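PDB 5NY5: 3,4-dihydroxybenzoate decarboxylase, which decarboxylates 3,4-dihydroxybenzoate with a prenylated flavin cofactor and can also carboxylate catechols regioselectively at the para position. Local coordinates for residues Leu134-Thr139 with Ala315-Leu320; Ala57-Ser62 with Gly68-Val73; Pro348-Asn353 with Pro375-Arg380; Gly379-Ala384 with Asp462-Trp467. All coordinates share one frame; numbering follows the deposited sequence.

Interaction 1: residues Leu134-Thr139 with Ala315-Leu320; sequences LLPAPT and AILQTL
The flat peptide between P136 and A137 and the puckered pyrrolidine ring of P136 each offer a face to the same methyl group, CD2 of L317. Over the ring, the methyl sits off-centre on the side of CD, 3.9 Å from that atom. Over the peptide, it is 3.4 Å from P136 O. The second proline behaves differently: P138 meets the strand only at the CG rim of its ring. P136 is the centre of an inverse gamma turn, closed by a weak bond of 3.0 Å from A137 N to L135 O, and this kink shapes the irregular loop that follows helix 131-134 as it passes over strand 316-319, an outermost strand of a four-stranded mixed sheet. L317 and T319, two residues apart on that strand, both point at the loop. The L317 side chain is carried up to P136 because CG stands opposite the backbone nitrogen (chi1 -178°), and the two side chains then slide past one another in opposite directions. The interface is a good example of loop-to-strand packing by apolar contact: 195 Å² is buried, and the two segments share no polar bond. I263 of strand 263-269 packs on both L135 and L317, while P136 also reaches I71 of strand 70-73, so the loop spans a junction between sheets. T319 lies about 8 Å, side chain to side chain, from R171, a prenylated FMN-binding residue. Its methyl CG2, rather than OG1, faces the loop and meets the CG corner of the P138 ring, 3.9 Å away.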
loop_
_atom_site.group_PDB
_atom_site.type_symbol
_atom_site.label_atom_id
_atom_site.label_comp_id
_atom_site.label_asym_id
_atom_site.label_seq_id
_atom_site.Cartn_x
_atom_site.Cartn_y
_atom_site.Cartn_z
ATOM N N LEU A 134 -55.553 10.332 -22.887
ATOM C CA LEU A 134 -56.121 9.302 -22.030
ATOM C C LEU A 134 -55.463 9.249 -20.658
ATOM O O LEU A 134 -56.159 9.162 -19.641
ATOM C CB LEU A 134 -56.004 7.943 -22.722
ATOM C CG LEU A 134 -57.005 6.857 -22.337
ATOM C CD1 LEU A 134 -58.410 7.423 -22.314
ATOM C CD2 LEU A 134 -56.919 5.709 -23.323
ATOM N N LEU A 135 -54.133 9.306 -20.603
ATOM C CA LEU A 135 -53.405 9.133 -19.358
ATOM C C LEU A 135 -52.441 10.303 -19.151
ATOM O O LEU A 135 -51.656 10.622 -20.056
ATOM C CB LEU A 135 -52.639 7.807 -19.363
ATOM C CG LEU A 135 -53.518 6.570 -19.543
ATOM C CD1 LEU A 135 -52.674 5.317 -19.654
ATOM C CD2 LEU A 135 -54.496 6.458 -18.391
ATOM N N PRO A 136 -52.477 10.923 -18.056
ATOM C CA PRO A 136 -51.515 12.005 -17.766
ATOM C C PRO A 136 -50.202 11.471 -17.196
ATOM O O PRO A 136 -49.909 11.546 -16.002
ATOM C CB PRO A 136 -52.274 12.861 -16.751
ATOM C CG PRO A 136 -53.116 11.875 -16.013
ATOM C CD PRO A 136 -53.502 10.803 -17.005
ATOM N N ALA A 137 -49.386 10.909 -18.072
ATOM C CA ALA A 137 -48.086 10.396 -17.659
ATOM C C ALA A 137 -47.192 11.555 -17.239
ATOM O O ALA A 137 -46.995 12.489 -18.027
ATOM C CB ALA A 137 -47.440 9.605 -18.790
ATOM N N PRO A 138 -46.643 11.545 -16.032
ATOM C CA PRO A 138 -45.854 12.685 -15.568
ATOM C C PRO A 138 -44.415 12.622 -16.057
ATOM O O PRO A 138 -43.904 11.578 -16.464
ATOM C CB PRO A 138 -45.914 12.565 -14.039
ATOM C CG PRO A 138 -46.612 11.240 -13.747
ATOM C CD PRO A 138 -46.693 10.478 -15.025
ATOM N N THR A 139 -43.771 13.782 -16.023
ATOM C CA THR A 139 -42.338 13.904 -16.242
ATOM C C THR A 139 -41.692 14.289 -14.922
ATOM O O THR A 139 -42.156 15.215 -14.249
ATOM C CB THR A 139 -42.023 14.951 -17.312
ATOM O OG1 THR A 139 -42.349 16.254 -16.816
ATOM C CG2 THR A 139 -42.831 14.684 -18.571
ATOM N N ALA A 315 -60.003 5.621 -12.828
ATOM C CA ALA A 315 -58.783 4.848 -12.647
ATOM C C ALA A 315 -57.676 5.696 -12.035
ATOM O O ALA A 315 -57.425 6.824 -12.468
ATOM C CB ALA A 315 -58.320 4.270 -13.980
ATOM N N ILE A 316 -57.016 5.141 -11.027
ATOM C CA ILE A 316 -55.879 5.794 -10.396
ATOM C C ILE A 316 -54.628 5.495 -11.208
ATOM O O ILE A 316 -54.354 4.336 -11.541
ATOM C CB ILE A 316 -55.720 5.318 -8.944
ATOM C CG1 ILE A 316 -56.965 5.667 -8.128
ATOM C CG2 ILE A 316 -54.478 5.919 -8.320
ATOM C CD1 ILE A 316 -57.000 5.010 -6.769
ATOM N N LEU A 317 -53.869 6.535 -11.538
ATOM C CA LEU A 317 -52.581 6.373 -12.205
ATOM C C LEU A 317 -51.489 6.350 -11.142
ATOM O O LEU A 317 -51.241 7.359 -10.477
ATOM C CB LEU A 317 -52.346 7.493 -13.215
ATOM C CG LEU A 317 -51.042 7.401 -14.007
ATOM C CD1 LEU A 317 -50.897 6.028 -14.632
ATOM C CD2 LEU A 317 -50.984 8.477 -15.077
ATOM N N GLN A 318 -50.845 5.199 -10.974
ATOM C CA GLN A 318 -49.787 5.025 -9.987
ATOM C C GLN A 318 -48.424 5.062 -10.664
ATOM O O GLN A 318 -48.216 4.411 -11.692
ATOM C CB GLN A 318 -49.952 3.709 -9.225
ATOM C CG GLN A 318 -48.857 3.444 -8.210
ATOM C CD GLN A 318 -49.071 2.159 -7.438
ATOM O OE1 GLN A 318 -49.871 1.313 -7.827
ATOM N NE2 GLN A 318 -48.355 2.010 -6.332
ATOM N N THR A 319 -47.503 5.824 -10.083
ATOM C CA THR A 319 -46.119 5.877 -10.534
ATOM C C THR A 319 -45.253 6.232 -9.331
ATOM O O THR A 319 -45.715 6.206 -8.186
ATOM C CB THR A 319 -45.960 6.867 -11.696
ATOM O OG1 THR A 319 -44.631 6.782 -12.223
ATOM C CG2 THR A 319 -46.230 8.289 -11.232
ATOM N N LEU A 320 -43.986 6.551 -9.580
ATOM C CA LEU A 320 -43.064 6.923 -8.519
ATOM C C LEU A 320 -42.406 8.251 -8.857
ATOM O O LEU A 320 -42.511 8.759 -9.976
ATOM C CB LEU A 320 -42.003 5.836 -8.280
ATOM C CG LEU A 320 -41.225 5.236 -9.457
ATOM C CD1 LEU A 320 -40.189 6.194 -10.022
ATOM C CD2 LEU A 320 -40.564 3.932 -9.041
#

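Interaction 2: residues Ala57-Ser62 with Gly68-Val73; sequences AMMFNS and GSRILV
M59 folds its selenomethionine side chain over the partner strand, whereas the neighbouring M58 extends away from it. The bend in M59 comes at chi2 and chi3 (79° and 69°) and lays SE 3.9 Å from R70 CB, with the terminal CE 3.8 Å from L72 CD1. M59 thus crosses obliquely over two residues at once. L72 returns the contact across the backbone, since its CD1 also lies 3.3 Å from M58 O. On the opposite face of the sheet, the F60 ring turns an edge to the partner strand: I71 O lies in the ring plane, and V73 CG2 approaches CE2 at 4.0 Å. Farther along, N61 and R70 run side by side and point the same way, with N61 OD1 3.6 Å from R70 CB and the amide and guanidinium planes 36° apart. Their hydrogen-bonding groups find partners outside the pair: N61 ND2 bonds E24, R70 NH2 the carbonyl of H314 and a bound glycerol. Beneath the side chains, the backbones pair through M58 with V73 and F60 with I71, each making two hydrogen bonds, while M59 and L72 form the intervening non-hydrogen-bonded pair. The bond from F60 N to I71 O is 2.8 Å and nearly straight. Helix 34-42 packs against the face bearing M58, F60, I71 and V73, and W486 of a second subunit touches M58. Antiparallel strands joined by a short connection, with axes 4.7 Å apart, make this a beta hairpin in the UbiD N-terminal range, forming the two middle strands of a four-stranded mixed sheet.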
loop_
_atom_site.group_PDB
_atom_site.type_symbol
_atom_site.label_atom_id
_atom_site.label_comp_id
_atom_site.label_asym_id
_atom_site.label_seq_id
_atom_site.Cartn_x
_atom_site.Cartn_y
_atom_site.Cartn_z
ATOM N N ALA A 57 -47.695 8.611 1.275
ATOM C CA ALA A 57 -48.031 8.481 -0.130
ATOM C C ALA A 57 -49.039 9.564 -0.486
ATOM O O ALA A 57 -49.794 10.039 0.365
ATOM C CB ALA A 57 -48.589 7.094 -0.425
HETATM N N MSE A 58 -49.038 9.974 -1.746
HETATM C CA MSE A 58 -49.803 11.155 -2.109
HETATM C C MSE A 58 -50.676 10.966 -3.338
HETATM O O MSE A 58 -50.234 10.444 -4.357
HETATM C CB MSE A 58 -48.859 12.332 -2.328
HETATM C CG MSE A 58 -49.541 13.678 -2.363
HETATM SE SE MSE A 58 -48.255 15.107 -2.089
HETATM C CE MSE A 58 -49.472 16.626 -2.160
HETATM N N MSE A 59 -51.924 11.407 -3.222
HETATM C CA MSE A 59 -52.866 11.380 -4.328
HETATM C C MSE A 59 -53.156 12.794 -4.807
HETATM O O MSE A 59 -53.613 13.637 -4.040
HETATM C CB MSE A 59 -54.167 10.693 -3.913
HETATM C CG MSE A 59 -55.214 10.639 -5.010
HETATM SE SE MSE A 59 -54.876 9.222 -6.299
HETATM C CE MSE A 59 -55.234 7.705 -5.135
ATOM N N PHE A 60 -52.888 13.052 -6.080
ATOM C CA PHE A 60 -53.167 14.347 -6.691
ATOM C C PHE A 60 -54.476 14.217 -7.460
ATOM O O PHE A 60 -54.508 13.667 -8.563
ATOM C CB PHE A 60 -52.015 14.779 -7.591
ATOM C CG PHE A 60 -50.750 15.098 -6.843
ATOM C CD1 PHE A 60 -50.406 16.412 -6.568
ATOM C CD2 PHE A 60 -49.910 14.085 -6.408
ATOM C CE1 PHE A 60 -49.245 16.710 -5.880
ATOM C CE2 PHE A 60 -48.745 14.378 -5.718
ATOM C CZ PHE A 60 -48.413 15.693 -5.456
ATOM N N ASN A 61 -55.561 14.723 -6.867
ATOM C CA ASN A 61 -56.892 14.584 -7.447
ATOM C C ASN A 61 -57.171 15.594 -8.551
ATOM O O ASN A 61 -58.081 15.372 -9.356
ATOM C CB ASN A 61 -57.959 14.721 -6.357
ATOM C CG ASN A 61 -58.051 13.495 -5.473
ATOM O OD1 ASN A 61 -57.884 12.367 -5.938
ATOM N ND2 ASN A 61 -58.322 13.707 -4.191
ATOM N N SER A 62 -56.424 16.691 -8.605
ATOM C CA SER A 62 -56.632 17.744 -9.594
ATOM C C SER A 62 -55.401 17.824 -10.485
ATOM O O SER A 62 -54.360 18.345 -10.070
ATOM C CB SER A 62 -56.911 19.083 -8.915
ATOM O OG SER A 62 -57.025 20.121 -9.869
ATOM N N GLY A 68 -60.937 14.467 -14.054
ATOM C CA GLY A 68 -61.262 13.068 -13.904
ATOM C C GLY A 68 -60.074 12.153 -13.717
ATOM O O GLY A 68 -60.269 10.966 -13.424
ATOM N N SER A 69 -58.854 12.652 -13.885
ATOM C CA SER A 69 -57.658 11.877 -13.595
ATOM C C SER A 69 -57.176 12.172 -12.183
ATOM O O SER A 69 -57.391 13.261 -11.645
ATOM C CB SER A 69 -56.545 12.184 -14.597
ATOM O OG SER A 69 -56.777 11.549 -15.840
ATOM N N ARG A 70 -56.530 11.178 -11.581
ATOM C CA ARG A 70 -55.903 11.342 -10.277
ATOM C C ARG A 70 -54.642 10.490 -10.246
ATOM O O ARG A 70 -54.689 9.299 -10.563
ATOM C CB ARG A 70 -56.862 10.963 -9.142
ATOM C CG ARG A 70 -57.631 9.671 -9.356
ATOM C CD ARG A 70 -58.512 9.354 -8.160
ATOM N NE ARG A 70 -59.240 8.104 -8.337
ATOM C CZ ARG A 70 -60.016 7.550 -7.410
ATOM N NH1 ARG A 70 -60.168 8.136 -6.232
ATOM N NH2 ARG A 70 -60.637 6.408 -7.663
ATOM N N ILE A 71 -53.524 11.108 -9.875
ATOM C CA ILE A 71 -52.202 10.500 -9.984
ATOM C C ILE A 71 -51.682 10.170 -8.593
ATOM O O ILE A 71 -51.785 10.982 -7.667
ATOM C CB ILE A 71 -51.230 11.427 -10.736
ATOM C CG1 ILE A 71 -51.767 11.701 -12.140
ATOM C CG2 ILE A 71 -49.843 10.812 -10.800
ATOM C CD1 ILE A 71 -50.880 12.578 -12.981
ATOM N N LEU A 72 -51.108 8.979 -8.459
ATOM C CA LEU A 72 -50.681 8.438 -7.177
ATOM C C LEU A 72 -49.177 8.201 -7.185
ATOM O O LEU A 72 -48.652 7.562 -8.101
ATOM C CB LEU A 72 -51.414 7.134 -6.894
ATOM C CG LEU A 72 -51.136 6.483 -5.554
ATOM C CD1 LEU A 72 -51.527 7.437 -4.444
ATOM C CD2 LEU A 72 -51.925 5.198 -5.482
ATOM N N VAL A 73 -48.488 8.703 -6.159
ATOM C CA VAL A 73 -47.046 8.539 -6.031
ATOM C C VAL A 73 -46.697 8.249 -4.579
ATOM O O VAL A 73 -47.401 8.661 -3.654
ATOM C CB VAL A 73 -46.262 9.782 -6.514
ATOM C CG1 VAL A 73 -46.461 10.009 -7.999
ATOM C CG2 VAL A 73 -46.672 11.007 -5.722
#

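Interaction 3: residues Pro348-Asn353 with Pro375-Arg380; sequences PGFLQN and PSDEGR
F350 alone carries the first segment's side of this contact, reaching from just before strand 351-356 to the 3-10 turn at 375-377. Ahead of it, G349 adopts a positive phi of 78°, a conformation that favours glycine, as the chain turns into the strand. F350 itself has CG opposite the backbone nitrogen (chi1 -173°), which sends the ring to the turn. Both partners lie on one side of the ring: CE1 lies 3.8 Å from D377 CG, with ring and carboxylate planes 40° apart, and CE2 lies 3.6 Å from R380 O. Further on, Q352 and N353 together face Q369 in a classic beta bulge, and Q352 folds back so that NE2 donates to F350 O at 2.8 Å, from well above the carbonyl plane. This helps fix the backbone that presents the ring. On the far side, D377 is held by two arginines, OD2 by R373 and OD1 by R380, an arrangement that probably steadies its negative charge beside the aromatic ring. The turn also reaches another copy of the protein, where E378 pairs with R451 of the third subunit. In the R380 salt bridge, D377 OD1 lies in the guanidinium plane, but NH1 comes to it from above the carboxylate plane, 3.1 Å away.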
loop_
_atom_site.group_PDB
_atom_site.type_symbol
_atom_site.label_atom_id
_atom_site.label_comp_id
_atom_site.label_asym_id
_atom_site.label_seq_id
_atom_site.Cartn_x
_atom_site.Cartn_y
_atom_site.Cartn_z
ATOM N N PRO A 348 -24.538 -20.234 9.849
ATOM C CA PRO A 348 -25.823 -20.153 10.556
ATOM C C PRO A 348 -25.710 -19.405 11.877
ATOM O O PRO A 348 -24.773 -19.606 12.651
ATOM C CB PRO A 348 -26.197 -21.622 10.780
ATOM C CG PRO A 348 -25.388 -22.385 9.773
ATOM C CD PRO A 348 -24.112 -21.626 9.630
ATOM N N GLY A 349 -26.691 -18.539 12.128
ATOM C CA GLY A 349 -26.777 -17.823 13.383
ATOM C C GLY A 349 -25.840 -16.646 13.534
ATOM O O GLY A 349 -25.795 -16.051 14.616
ATOM N N PHE A 350 -25.101 -16.283 12.488
ATOM C CA PHE A 350 -24.095 -15.228 12.573
ATOM C C PHE A 350 -24.671 -13.879 12.155
ATOM O O PHE A 350 -24.657 -12.922 12.934
ATOM C CB PHE A 350 -22.886 -15.604 11.709
ATOM C CG PHE A 350 -21.713 -14.674 11.850
ATOM C CD1 PHE A 350 -21.142 -14.436 13.088
ATOM C CD2 PHE A 350 -21.158 -14.065 10.737
ATOM C CE1 PHE A 350 -20.059 -13.594 13.215
ATOM C CE2 PHE A 350 -20.070 -13.224 10.858
ATOM C CZ PHE A 350 -19.521 -12.987 12.098
ATOM N N LEU A 351 -25.183 -13.794 10.933
ATOM C CA LEU A 351 -25.804 -12.565 10.464
ATOM C C LEU A 351 -27.080 -12.293 11.248
ATOM O O LEU A 351 -27.955 -13.156 11.346
ATOM C CB LEU A 351 -26.111 -12.664 8.973
ATOM C CG LEU A 351 -26.577 -11.379 8.292
ATOM C CD1 LEU A 351 -25.455 -10.348 8.267
ATOM C CD2 LEU A 351 -27.068 -11.668 6.886
ATOM N N GLN A 352 -27.180 -11.093 11.818
ATOM C CA GLN A 352 -28.377 -10.704 12.552
ATOM C C GLN A 352 -29.382 -9.994 11.660
ATOM O O GLN A 352 -30.586 -10.248 11.758
ATOM C CB GLN A 352 -28.006 -9.811 13.736
ATOM C CG GLN A 352 -26.985 -10.430 14.670
ATOM C CD GLN A 352 -27.408 -11.800 15.158
ATOM O OE1 GLN A 352 -28.481 -11.963 15.731
ATOM N NE2 GLN A 352 -26.564 -12.798 14.924
ATOM N N ASN A 353 -28.908 -9.120 10.780
ATOM C CA ASN A 353 -29.776 -8.405 9.858
ATOM C C ASN A 353 -28.903 -7.812 8.763
ATOM O O ASN A 353 -27.673 -7.826 8.850
ATOM C CB ASN A 353 -30.578 -7.315 10.572
ATOM C CG ASN A 353 -31.911 -7.042 9.908
ATOM O OD1 ASN A 353 -32.118 -7.371 8.740
ATOM N ND2 ASN A 353 -32.824 -6.436 10.652
ATOM N N PRO A 375 -14.738 -17.206 19.855
ATOM C CA PRO A 375 -13.485 -16.784 19.204
ATOM C C PRO A 375 -13.408 -17.134 17.726
ATOM O O PRO A 375 -12.874 -16.347 16.935
ATOM C CB PRO A 375 -12.413 -17.522 20.015
ATOM C CG PRO A 375 -13.024 -17.714 21.346
ATOM C CD PRO A 375 -14.479 -17.961 21.094
ATOM N N SER A 376 -13.936 -18.294 17.330
ATOM C CA SER A 376 -13.898 -18.693 15.927
ATOM C C SER A 376 -14.676 -17.744 15.026
ATOM O O SER A 376 -14.475 -17.763 13.808
ATOM C CB SER A 376 -14.438 -20.116 15.774
ATOM O OG SER A 376 -15.750 -20.220 16.292
ATOM N N ASP A 377 -15.561 -16.920 15.586
ATOM C CA ASP A 377 -16.295 -15.968 14.763
ATOM C C ASP A 377 -15.414 -14.833 14.267
ATOM O O ASP A 377 -15.749 -14.205 13.258
ATOM C CB ASP A 377 -17.483 -15.401 15.537
ATOM C CG ASP A 377 -18.683 -16.320 15.505
ATOM O OD1 ASP A 377 -18.774 -17.138 14.566
ATOM O OD2 ASP A 377 -19.531 -16.225 16.414
ATOM N N GLU A 378 -14.307 -14.550 14.947
ATOM C CA GLU A 378 -13.375 -13.555 14.444
ATOM C C GLU A 378 -12.799 -14.019 13.118
ATOM O O GLU A 378 -12.291 -15.137 13.005
ATOM C CB GLU A 378 -12.256 -13.304 15.449
ATOM C CG GLU A 378 -11.279 -12.241 15.001
ATOM C CD GLU A 378 -11.956 -10.917 14.703
ATOM O OE1 GLU A 378 -12.746 -10.449 15.547
ATOM O OE2 GLU A 378 -11.704 -10.348 13.623
ATOM N N GLY A 379 -12.887 -13.161 12.110
ATOM C CA GLY A 379 -12.518 -13.508 10.763
ATOM C C GLY A 379 -13.687 -13.892 9.883
ATOM O O GLY A 379 -13.553 -13.875 8.656
ATOM N N ARG A 380 -14.830 -14.230 10.477
ATOM C CA ARG A 380 -16.001 -14.554 9.680
ATOM C C ARG A 380 -16.758 -13.316 9.219
ATOM O O ARG A 380 -17.579 -13.422 8.303
ATOM C CB ARG A 380 -16.931 -15.484 10.460
ATOM C CG ARG A 380 -16.259 -16.785 10.882
ATOM C CD ARG A 380 -17.254 -17.915 11.087
ATOM N NE ARG A 380 -16.578 -19.202 11.232
ATOM C CZ ARG A 380 -16.481 -19.881 12.370
ATOM N NH1 ARG A 380 -17.031 -19.413 13.481
ATOM N NH2 ARG A 380 -15.837 -21.039 12.394
#

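Interaction 4: residues Gly379-Ala384 with Asp462-Trp467; sequences GRQGQA and DCTVPW
Q381 owes its reach to an uncommon conformation. With CG placed between the backbone nitrogen and the carbonyl carbon (chi1 68°), and a bend at chi2 of -91°, its amide swings off the first turn of helix 380-391 and meets D462 at about a right angle. NE2 then donates to D462 OD1 over 3.3 Å, long but nearly straight at 170°. The acceptor lies in the amide plane, while OD1 is met on its syn side, somewhat out of the carboxylate plane. The same NE2 has a second partner in E378, and OE1 receives G379 N at 2.8 Å, so both ends of the amide are engaged and its rotation should be fixed. D462 is held in turn by T464. Its OD2 takes T464 N at 3.2 Å, forming an Asx turn, and T464 OG1 at 2.7 Å on its syn lone pair. K372 NZ also bonds to that hydroxyl and probably offsets part of the local negative charge. T464 both holds the carboxylate in place and packs its OG1 beside Q381, 3.6 Å from NE2 and without a hydrogen bond. Within the fold, this joins the start of helix 380-391 to the loop leaving strand 455-462. L400 of strand 397-401 packs against Q381, D462 and T464 alike, and R451 of the third subunit covers both Q381 and P466.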
loop_
_atom_site.group_PDB
_atom_site.type_symbol
_atom_site.label_atom_id
_atom_site.label_comp_id
_atom_site.label_asym_id
_atom_site.label_seq_id
_atom_site.Cartn_x
_atom_site.Cartn_y
_atom_site.Cartn_z
ATOM N N GLY A 379 -12.887 -13.161 12.110
ATOM C CA GLY A 379 -12.518 -13.508 10.763
ATOM C C GLY A 379 -13.687 -13.892 9.883
ATOM O O GLY A 379 -13.553 -13.875 8.656
ATOM N N ARG A 380 -14.830 -14.230 10.477
ATOM C CA ARG A 380 -16.001 -14.554 9.680
ATOM C C ARG A 380 -16.758 -13.316 9.219
ATOM O O ARG A 380 -17.579 -13.422 8.303
ATOM C CB ARG A 380 -16.931 -15.484 10.460
ATOM C CG ARG A 380 -16.259 -16.785 10.882
ATOM C CD ARG A 380 -17.254 -17.915 11.087
ATOM N NE ARG A 380 -16.578 -19.202 11.232
ATOM C CZ ARG A 380 -16.481 -19.881 12.370
ATOM N NH1 ARG A 380 -17.031 -19.413 13.481
ATOM N NH2 ARG A 380 -15.837 -21.039 12.394
ATOM N N GLN A 381 -16.494 -12.149 9.814
ATOM C CA GLN A 381 -17.174 -10.939 9.363
ATOM C C GLN A 381 -16.767 -10.581 7.941
ATOM O O GLN A 381 -17.601 -10.153 7.138
ATOM C CB GLN A 381 -16.906 -9.774 10.319
ATOM C CG GLN A 381 -15.474 -9.257 10.354
ATOM C CD GLN A 381 -14.632 -9.952 11.397
ATOM O OE1 GLN A 381 -14.838 -11.126 11.702
ATOM N NE2 GLN A 381 -13.682 -9.224 11.963
ATOM N N GLY A 382 -15.487 -10.760 7.607
ATOM C CA GLY A 382 -15.066 -10.583 6.232
ATOM C C GLY A 382 -15.620 -11.652 5.318
ATOM O O GLY A 382 -15.919 -11.383 4.152
ATOM N N GLN A 383 -15.767 -12.876 5.827
ATOM C CA GLN A 383 -16.439 -13.913 5.057
ATOM C C GLN A 383 -17.867 -13.503 4.728
ATOM O O GLN A 383 -18.333 -13.702 3.601
ATOM C CB GLN A 383 -16.421 -15.234 5.824
ATOM C CG GLN A 383 -16.985 -16.411 5.044
ATOM C CD GLN A 383 -16.159 -16.742 3.813
ATOM O OE1 GLN A 383 -14.941 -16.582 3.806
ATOM N NE2 GLN A 383 -16.826 -17.202 2.762
ATOM N N ALA A 384 -18.568 -12.907 5.695
ATOM C CA ALA A 384 -19.929 -12.444 5.444
ATOM C C ALA A 384 -19.959 -11.367 4.370
ATOM O O ALA A 384 -20.877 -11.330 3.541
ATOM C CB ALA A 384 -20.553 -11.924 6.738
ATOM N N ASP A 462 -14.728 -2.748 7.850
ATOM C CA ASP A 462 -14.963 -3.627 8.992
ATOM C C ASP A 462 -15.025 -2.771 10.250
ATOM O O ASP A 462 -13.996 -2.400 10.817
ATOM C CB ASP A 462 -13.882 -4.696 9.093
ATOM C CG ASP A 462 -14.065 -5.597 10.299
ATOM O OD1 ASP A 462 -13.075 -6.229 10.719
ATOM O OD2 ASP A 462 -15.192 -5.674 10.833
ATOM N N CYS A 463 -16.242 -2.465 10.695
ATOM C CA CYS A 463 -16.456 -1.680 11.900
ATOM C C CYS A 463 -16.913 -2.534 13.070
ATOM O O CYS A 463 -17.541 -2.018 13.997
ATOM C CB CYS A 463 -17.467 -0.568 11.637
ATOM S SG CYS A 463 -17.014 0.474 10.261
ATOM N N THR A 464 -16.623 -3.829 13.037
ATOM C CA THR A 464 -16.929 -4.713 14.148
ATOM C C THR A 464 -15.776 -4.702 15.139
ATOM O O THR A 464 -14.612 -4.548 14.767
ATOM C CB THR A 464 -17.195 -6.142 13.663
ATOM O OG1 THR A 464 -15.982 -6.730 13.180
ATOM C CG2 THR A 464 -18.219 -6.135 12.547
ATOM N N VAL A 465 -16.116 -4.845 16.409
ATOM C CA VAL A 465 -15.094 -4.879 17.457
ATOM C C VAL A 465 -14.331 -6.194 17.358
ATOM O O VAL A 465 -14.957 -7.263 17.289
ATOM C CB VAL A 465 -15.741 -4.721 18.831
ATOM C CG1 VAL A 465 -14.687 -4.720 19.921
ATOM C CG2 VAL A 465 -16.564 -3.455 18.880
ATOM N N PRO A 466 -13.000 -6.170 17.323
ATOM C CA PRO A 466 -12.241 -7.423 17.355
ATOM C C PRO A 466 -12.635 -8.251 18.567
ATOM O O PRO A 466 -12.846 -7.717 19.656
ATOM C CB PRO A 466 -10.785 -6.954 17.437
ATOM C CG PRO A 466 -10.798 -5.592 16.849
ATOM C CD PRO A 466 -12.121 -4.993 17.221
ATOM N N TRP A 467 -12.742 -9.566 18.360
ATOM C CA TRP A 467 -13.257 -10.452 19.398
ATOM C C TRP A 467 -12.531 -10.260 20.723
ATOM O O TRP A 467 -13.159 -10.247 21.788
ATOM C CB TRP A 467 -13.147 -11.908 18.947
ATOM C CG TRP A 467 -13.314 -12.869 20.072
ATOM C CD1 TRP A 467 -12.324 -13.474 20.787
ATOM C CD2 TRP A 467 -14.548 -13.322 20.631
ATOM N NE1 TRP A 467 -12.867 -14.284 21.754
ATOM C CE2 TRP A 467 -14.232 -14.209 21.678
ATOM C CE3 TRP A 467 -15.891 -13.073 20.342
ATOM C CZ2 TRP A 467 -15.207 -14.842 22.437
ATOM C CZ3 TRP A 467 -16.856 -13.701 21.098
ATOM C CH2 TRP A 467 -16.511 -14.574 22.133
#

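In the fold
From the N terminus, interaction 2 comes first, closing only a short hairpin connection. Interaction 1 follows, bridging 175 residues and returning the chain to the same sheet: strand 316-319 pairs with strand 70-73, probably through hydrogen bonds of L317 O with L72 N and T319 N with L72 O, so the Rift-related region docks onto the N-terminal one. Across the chain's centre, interaction 3 closes 21 residues. Interaction 4 starts on its last two residues, G379 and R380, and closes 77, from the start of helix 380-391 to the loop after strand 455-462. E378 OE1 and W467 N connect these two interactions, and both interactions touch the third subunit. Interactions 2, 1 and 3 run in series; none nests within another.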